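PDB 5J6Q: cell wall binding protein cwp8 from Peptoclostridium difficile, which probably fixes itself to the bacterial cell wall through three CWB2 modules of its C-terminal half, as a non-covalently bound member of the S-layer family. Local coordinates for residues A419-G424 and I445-E450; G423-A428 and E470-K475. All coordinates share one frame; numbering follows the deposited sequence.

Contact 1 (A419-G424 and I445-E450); sequences AFVVGG and IVTGNE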
ATOM      1  N   ALA A 419      25.692 -30.153 -17.921  1.00 65.34           N
ATOM      2  CA  ALA A 419      24.388 -30.740 -18.105  1.00 60.58           C
ATOM      3  C   ALA A 419      23.927 -31.334 -16.763  1.00 57.02           C
ATOM      4  O   ALA A 419      24.753 -31.739 -15.940  1.00 55.09           O
ATOM      5  CB  ALA A 419      24.425 -31.784 -19.181  1.00 61.09           C
ATOM      6  N   PHE A 420      22.618 -31.338 -16.538  1.00 50.73           N
ATOM      7  CA  PHE A 420      22.047 -31.776 -15.266  1.00 48.20           C
ATOM      8  C   PHE A 420      21.211 -32.983 -15.466  1.00 44.06           C
ATOM      9  O   PHE A 420      20.526 -33.044 -16.479  1.00 47.64           O
ATOM     10  CB  PHE A 420      21.136 -30.659 -14.676  1.00 43.57           C
ATOM     11  CG  PHE A 420      21.979 -29.612 -14.038  1.00 43.74           C
ATOM     12  CD1 PHE A 420      22.185 -28.392 -14.661  1.00 42.30           C
ATOM     13  CD2 PHE A 420      22.646 -29.868 -12.848  1.00 49.98           C
ATOM     14  CE1 PHE A 420      23.038 -27.466 -14.109  1.00 48.45           C
ATOM     15  CE2 PHE A 420      23.505 -28.924 -12.297  1.00 46.58           C
ATOM     16  CZ  PHE A 420      23.694 -27.739 -12.930  1.00 52.48           C
ATOM     17  N   VAL A 421      21.220 -33.920 -14.529  1.00 45.54           N
ATOM     18  CA  VAL A 421      20.383 -35.128 -14.679  1.00 48.63           C
ATOM     19  C   VAL A 421      19.502 -35.269 -13.518  1.00 48.63           C
ATOM     20  O   VAL A 421      19.955 -35.191 -12.387  1.00 49.42           O
ATOM     21  CB  VAL A 421      21.216 -36.433 -14.846  1.00 51.13           C
ATOM     22  CG1 VAL A 421      20.364 -37.654 -14.495  1.00 54.58           C
ATOM     23  CG2 VAL A 421      21.701 -36.540 -16.281  1.00 49.94           C
ATOM     24  N   VAL A 422      18.214 -35.501 -13.775  1.00 47.03           N
ATOM     25  CA  VAL A 422      17.199 -35.569 -12.704  1.00 43.95           C
ATOM     26  C   VAL A 422      16.263 -36.680 -13.036  1.00 44.49           C
ATOM     27  O   VAL A 422      16.222 -37.090 -14.207  1.00 50.15           O
ATOM     28  CB  VAL A 422      16.455 -34.159 -12.641  1.00 44.30           C
ATOM     29  CG1 VAL A 422      17.495 -32.994 -12.593  1.00 40.44           C
ATOM     30  CG2 VAL A 422      15.550 -33.968 -13.861  1.00 36.64           C
ATOM     31  N   GLY A 423      15.446 -37.121 -12.095  1.00 45.52           N
ATOM     32  CA  GLY A 423      14.525 -38.226 -12.371  1.00 42.00           C
ATOM     33  C   GLY A 423      13.154 -37.782 -12.831  1.00 49.20           C
ATOM     34  O   GLY A 423      12.672 -36.689 -12.543  1.00 52.28           O
ATOM     35  N   GLY A 424      12.493 -38.646 -13.579  1.00 52.07           N
ATOM     36  CA  GLY A 424      11.193 -38.317 -14.111  1.00 51.04           C
ATOM     37  C   GLY A 424      10.201 -38.082 -12.998  1.00 47.75           C
ATOM     38  O   GLY A 424       9.152 -37.517 -13.222  1.00 47.53           O
ATOM     39  N   ILE A 445      18.417 -33.027 -18.221  1.00 52.94           N
ATOM     40  CA  ILE A 445      17.986 -34.258 -18.829  1.00 51.07           C
ATOM     41  C   ILE A 445      17.228 -35.003 -17.791  1.00 53.46           C
ATOM     42  O   ILE A 445      17.714 -35.162 -16.666  1.00 54.88           O
ATOM     43  CB  ILE A 445      19.272 -35.006 -19.309  1.00 54.84           C
ATOM     44  CG1 ILE A 445      20.056 -34.130 -20.353  1.00 47.72           C
ATOM     45  CG2 ILE A 445      18.879 -36.357 -19.895  1.00 53.08           C
ATOM     46  CD1 ILE A 445      19.162 -33.743 -21.579  1.00 46.48           C
ATOM     47  N   VAL A 446      16.062 -35.437 -18.148  1.00 49.29           N
ATOM     48  CA  VAL A 446      15.175 -36.175 -17.283  1.00 48.39           C
ATOM     49  C   VAL A 446      15.339 -37.654 -17.704  1.00 55.90           C
ATOM     50  O   VAL A 446      15.251 -37.924 -18.905  1.00 57.78           O
ATOM     51  CB  VAL A 446      13.764 -35.675 -17.543  1.00 46.32           C
ATOM     52  CG1 VAL A 446      12.750 -36.423 -16.683  1.00 44.74           C
ATOM     53  CG2 VAL A 446      13.671 -34.172 -17.296  1.00 44.76           C
ATOM     54  N   THR A 447      15.529 -38.605 -16.730  1.00 62.62           N
ATOM     55  CA  THR A 447      15.735 -40.003 -17.101  1.00 70.47           C
ATOM     56  C   THR A 447      14.899 -40.978 -16.253  1.00 73.44           C
ATOM     57  O   THR A 447      14.493 -40.675 -15.113  1.00 72.46           O
ATOM     58  CB  THR A 447      17.251 -40.328 -17.000  1.00 73.83           C
ATOM     59  OG1 THR A 447      17.483 -41.641 -17.559  1.00 74.79           O
ATOM     60  CG2 THR A 447      17.758 -40.297 -15.547  1.00 71.15           C
ATOM     61  N   GLY A 448      14.622 -42.150 -16.844  1.00 72.45           N
ATOM     62  CA  GLY A 448      13.859 -43.181 -16.171  1.00 69.48           C
ATOM     63  C   GLY A 448      14.879 -44.032 -15.465  1.00 75.92           C
ATOM     64  O   GLY A 448      15.997 -43.583 -15.234  1.00 78.50           O
ATOM     65  N   ASN A 449      14.509 -45.261 -15.138  1.00 85.58           N
ATOM     66  CA  ASN A 449      15.406 -46.165 -14.424  1.00 95.37           C
ATOM     67  C   ASN A 449      16.732 -46.392 -15.117  1.00 99.07           C
ATOM     68  O   ASN A 449      17.728 -46.665 -14.453  1.00 99.57           O
ATOM     69  CB  ASN A 449      14.706 -47.480 -14.192  1.00100.28           C
ATOM     70  CG  ASN A 449      13.818 -47.341 -13.003  1.00102.92           C
ATOM     71  OD1 ASN A 449      12.638 -47.708 -13.055  1.00103.63           O
ATOM     72  ND2 ASN A 449      14.306 -46.759 -11.908  1.00105.71           N
ATOM     73  N   GLU A 450      16.756 -46.275 -16.436  1.00102.49           N
ATOM     74  CA  GLU A 450      17.993 -46.445 -17.187  1.00111.42           C
ATOM     75  C   GLU A 450      18.135 -45.372 -18.272  1.00113.87           C
ATOM     76  O   GLU A 450      17.185 -45.060 -18.992  1.00113.12           O
ATOM     77  CB  GLU A 450      18.073 -47.853 -17.808  1.00116.40           C
ATOM     78  CG  GLU A 450      16.963 -48.162 -18.796  1.00121.49           C
ATOM     79  CD  GLU A 450      17.073 -49.569 -19.356  1.00128.49           C
ATOM     80  OE1 GLU A 450      17.212 -49.706 -20.592  1.00132.69           O
ATOM     81  OE2 GLU A 450      17.023 -50.533 -18.561  1.00133.88           O
TER
HETATM   82  O   HOH W   1      13.541 -41.507 -12.864  1.00 66.68           O
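Val421 and Val422 pair in parallel with Ile445 and Val446, their CA atoms 4.9 Å apart in the first couple, and the two short strand axes cross at -33°. Four backbone bonds tie the edges. Ile445 N gives the shortest, 2.7 Å to Phe420 O and almost straight at the hydrogen (175°). Val422 N then binds Ile445 O, and Val422 O takes the N-H of Thr447. The last, Gly424 N to Thr447 O, stretches to 3.2 Å with the donor tilted 34° from the carbonyl plane, as the chain turns out of the strand at Gly424. A water sits beside this bond: the one N-H of Gly424 is shared between Thr447 O and the water, which itself donates to Thr447 O at 2.6 Å. Strand 444-447 is an outer strand of a four-stranded parallel sheet with order 2-1-3-4, and the chain reaches it from strand 418-423 through helical segments, as in the Toprim-like fold of a CWB2 module. On the face that carries Val421 and Ile445, the CG2 methyl of Val421 lies 4.2 Å from Ile445 CB, while CG1, anti to the backbone N, runs on to meet CG2 of Thr447 at 3.9 Å. Leu459 of helix 453-459 covers Val421 and Ile445 there. The other face belongs to Val422 and Val446, whose CG2 methyls touch obliquely at 3.9 Å. Val446 CG1 instead rests against the backbone of Gly424, 3.6 Å from its CA. Helix 401-410 packs on Val446 through Arg401 and Phe402, and its Ser405 OG is hydrogen-bonded to Val446 N.

Contact 2 (G423-A428 and E470-K475); sequences GGNGEA and ENSVSK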
ATOM      1  N   GLY A 423      15.446 -37.121 -12.095  1.00 45.52           N
ATOM      2  CA  GLY A 423      14.525 -38.226 -12.371  1.00 42.00           C
ATOM      3  C   GLY A 423      13.154 -37.782 -12.831  1.00 49.20           C
ATOM      4  O   GLY A 423      12.672 -36.689 -12.543  1.00 52.28           O
ATOM      5  N   GLY A 424      12.493 -38.646 -13.579  1.00 52.07           N
ATOM      6  CA  GLY A 424      11.193 -38.317 -14.111  1.00 51.04           C
ATOM      7  C   GLY A 424      10.201 -38.082 -12.998  1.00 47.75           C
ATOM      8  O   GLY A 424       9.152 -37.517 -13.222  1.00 47.53           O
ATOM      9  N   ASN A 425      10.525 -38.517 -11.804  1.00 50.37           N
ATOM     10  CA  ASN A 425       9.632 -38.236 -10.668  1.00 56.46           C
ATOM     11  C   ASN A 425      10.271 -37.182  -9.727  1.00 56.50           C
ATOM     12  O   ASN A 425       9.797 -37.003  -8.607  1.00 53.99           O
ATOM     13  CB  ASN A 425       9.364 -39.536  -9.829  1.00 62.10           C
ATOM     14  CG  ASN A 425      10.631 -40.091  -9.156  1.00 82.31           C
ATOM     15  OD1 ASN A 425      11.719 -39.476  -9.231  1.00 80.96           O
ATOM     16  ND2 ASN A 425      10.581 -41.255  -8.454  1.00 89.77           N
ATOM     17  N   GLY A 426      11.348 -36.486 -10.153  1.00 56.10           N
ATOM     18  CA  GLY A 426      11.998 -35.581  -9.213  1.00 57.84           C
ATOM     19  C   GLY A 426      11.778 -34.118  -9.455  1.00 52.23           C
ATOM     20  O   GLY A 426      12.731 -33.336  -9.274  1.00 50.18           O
ATOM     21  N   GLU A 427      10.555 -33.707  -9.821  1.00 46.75           N
ATOM     22  CA  GLU A 427      10.412 -32.265 -10.152  1.00 50.62           C
ATOM     23  C   GLU A 427      10.608 -31.269  -8.959  1.00 47.09           C
ATOM     24  O   GLU A 427      11.117 -30.201  -9.170  1.00 46.79           O
ATOM     25  CB  GLU A 427       9.081 -31.990 -10.822  1.00 53.50           C
ATOM     26  CG  GLU A 427       7.877 -32.209  -9.943  1.00 61.21           C
ATOM     27  CD  GLU A 427       6.927 -33.228 -10.536  1.00 81.56           C
ATOM     28  OE1 GLU A 427       6.964 -33.417 -11.773  1.00 87.86           O
ATOM     29  OE2 GLU A 427       6.154 -33.849  -9.760  1.00 89.02           O
ATOM     30  N   ALA A 428      10.216 -31.622  -7.772  1.00 45.56           N
ATOM     31  CA  ALA A 428      10.388 -30.762  -6.645  1.00 47.54           C
ATOM     32  C   ALA A 428      11.908 -30.592  -6.314  1.00 50.74           C
ATOM     33  O   ALA A 428      12.194 -29.567  -5.739  1.00 47.27           O
ATOM     34  CB  ALA A 428       9.693 -31.368  -5.474  1.00 45.89           C
ATOM     35  N   GLU A 470      18.997 -41.414  -4.814  1.00 68.29           N
ATOM     36  CA  GLU A 470      19.091 -42.624  -5.642  1.00 67.47           C
ATOM     37  C   GLU A 470      17.730 -43.186  -6.076  1.00 66.82           C
ATOM     38  O   GLU A 470      17.678 -43.932  -7.054  1.00 65.01           O
ATOM     39  CB  GLU A 470      19.867 -43.713  -4.912  1.00 70.79           C
ATOM     40  CG  GLU A 470      21.363 -43.441  -4.872  1.00 82.50           C
ATOM     41  CD  GLU A 470      22.098 -44.445  -3.996  1.00 88.75           C
ATOM     42  OE1 GLU A 470      22.576 -44.041  -2.923  1.00 90.10           O
ATOM     43  OE2 GLU A 470      22.187 -45.636  -4.392  1.00 88.49           O
ATOM     44  N   ASN A 471      16.654 -42.841  -5.370  1.00 62.55           N
ATOM     45  CA  ASN A 471      15.329 -43.305  -5.755  1.00 67.31           C
ATOM     46  C   ASN A 471      14.721 -42.481  -6.943  1.00 69.58           C
ATOM     47  O   ASN A 471      13.634 -42.787  -7.430  1.00 68.68           O
ATOM     48  CB  ASN A 471      14.423 -43.301  -4.515  1.00 69.16           C
ATOM     49  CG  ASN A 471      14.688 -44.510  -3.623  1.00 73.09           C
ATOM     50  OD1 ASN A 471      13.906 -44.822  -2.721  1.00 74.49           O
ATOM     51  ND2 ASN A 471      15.767 -45.271  -3.820  1.00 72.31           N
ATOM     52  N   SER A 472      15.457 -41.444  -7.429  1.00 67.78           N
ATOM     53  CA  SER A 472      14.985 -40.604  -8.547  1.00 62.02           C
ATOM     54  C   SER A 472      15.906 -40.839  -9.682  1.00 57.08           C
ATOM     55  O   SER A 472      15.484 -40.982 -10.820  1.00 55.91           O
ATOM     56  CB  SER A 472      14.987 -39.112  -8.162  1.00 58.98           C
ATOM     57  OG  SER A 472      13.940 -38.875  -7.244  1.00 59.99           O
ATOM     58  N   VAL A 473      17.190 -40.806  -9.377  1.00 55.84           N
ATOM     59  CA  VAL A 473      18.191 -41.107 -10.358  1.00 60.71           C
ATOM     60  C   VAL A 473      18.930 -42.278  -9.767  1.00 62.40           C
ATOM     61  O   VAL A 473      19.731 -42.141  -8.822  1.00 63.99           O
ATOM     62  CB  VAL A 473      19.112 -39.895 -10.617  1.00 63.19           C
ATOM     63  CG1 VAL A 473      20.274 -40.289 -11.514  1.00 59.09           C
ATOM     64  CG2 VAL A 473      18.309 -38.780 -11.265  1.00 64.79           C
ATOM     65  N   SER A 474      18.642 -43.435 -10.302  1.00 67.39           N
ATOM     66  CA  SER A 474      19.265 -44.683  -9.842  1.00 71.61           C
ATOM     67  C   SER A 474      20.786 -44.612  -9.864  1.00 71.21           C
ATOM     68  O   SER A 474      21.380 -43.882 -10.664  1.00 69.04           O
ATOM     69  CB  SER A 474      18.800 -45.851 -10.707  1.00 72.28           C
ATOM     70  OG  SER A 474      19.571 -45.936 -11.895  1.00 72.82           O
ATOM     71  N   LYS A 475      21.410 -45.382  -8.966  1.00 73.02           N
ATOM     72  CA  LYS A 475      22.863 -45.461  -8.820  1.00 79.62           C
ATOM     73  C   LYS A 475      23.460 -46.128 -10.053  1.00 82.19           C
ATOM     74  O   LYS A 475      24.650 -46.036 -10.288  1.00 82.18           O
ATOM     75  CB  LYS A 475      23.202 -46.233  -7.529  1.00 87.61           C
ATOM     76  CG  LYS A 475      24.682 -46.496  -7.293  1.00 98.54           C
ATOM     77  CD  LYS A 475      24.839 -47.397  -6.071  1.00107.25           C
ATOM     78  CE  LYS A 475      26.276 -47.613  -5.666  1.00112.70           C
ATOM     79  NZ  LYS A 475      26.354 -48.372  -4.381  1.00114.32           N
TER
HETATM   80  O   HOH W   1      13.541 -41.507 -12.864  1.00 66.68           O
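Asn425 reaches over to Ser472 with its amide, starting from a CB that does not itself head for the 470-475 loop. With chi1 at 64° its CG sits between the backbone N and the carbonyl carbon, 4.0 Å from Ser472 OG, and chi2 near zero brings OD1 back over the turn. That oxygen ends 3.0 Å from Ser472 OG, within hydrogen-bonding distance. OD1 also passes 3.5 Å from Ser472 CB. The other branch, ND2, faces the carbonyl O of Asn471 at 3.6 Å, a near approach and not a bond. The residue stands in a type I turn from Gly423 to Gly426, closed by Gly426 N on Gly423 O at 2.7 Å, and Gly426 is the N-cap of helix 427-430. The contact therefore lies where strand 418-423 of the parallel sheet hands over to its helix, beside the loop that leads from the neighbouring strand 463-467 to helix 475-484. Beside this polar pair the backbones come close: Gly423 CA sends a C-H toward Ser472 O at 3.3 Å, with 131° at the hydrogen. The lack of a side chain on Gly423 lets its CA come this near the carbonyl. Val473 CG2, beside its own backbone N and anti to its own carbonyl carbon, lies 3.4 Å from Gly423 N. The water bound at Gly424 N also donates to Ser472 O at 2.9 Å. Farther along the loop, Ser474 caps helix 475-484 with OG bonded to Val477 N, while Val473 O accepts from Arg492 NH1.

Overall arrangement
Contact 1 runs along strand 418-423 and contact 2 begins at its C-terminal end, all in one CWB2 module, with centres about 7 Å apart; they share Gly423 and Gly424. Contact 1 is buried and joins this strand to its outer neighbour by regular backbone bonds and branched aliphatic side chains. Contact 2, partly open to solvent, joins the turn after the strand to a loop from the strand on the other flank, using polar side chains and close backbone approaches. Val473 links the two by packing on the Val421 side chain and the backbone of Val422, and Asn449 O probably accepts from Ser474 OG. A single water, held by Gly424 N, serves carbonyls of both 445-450 and 470-475.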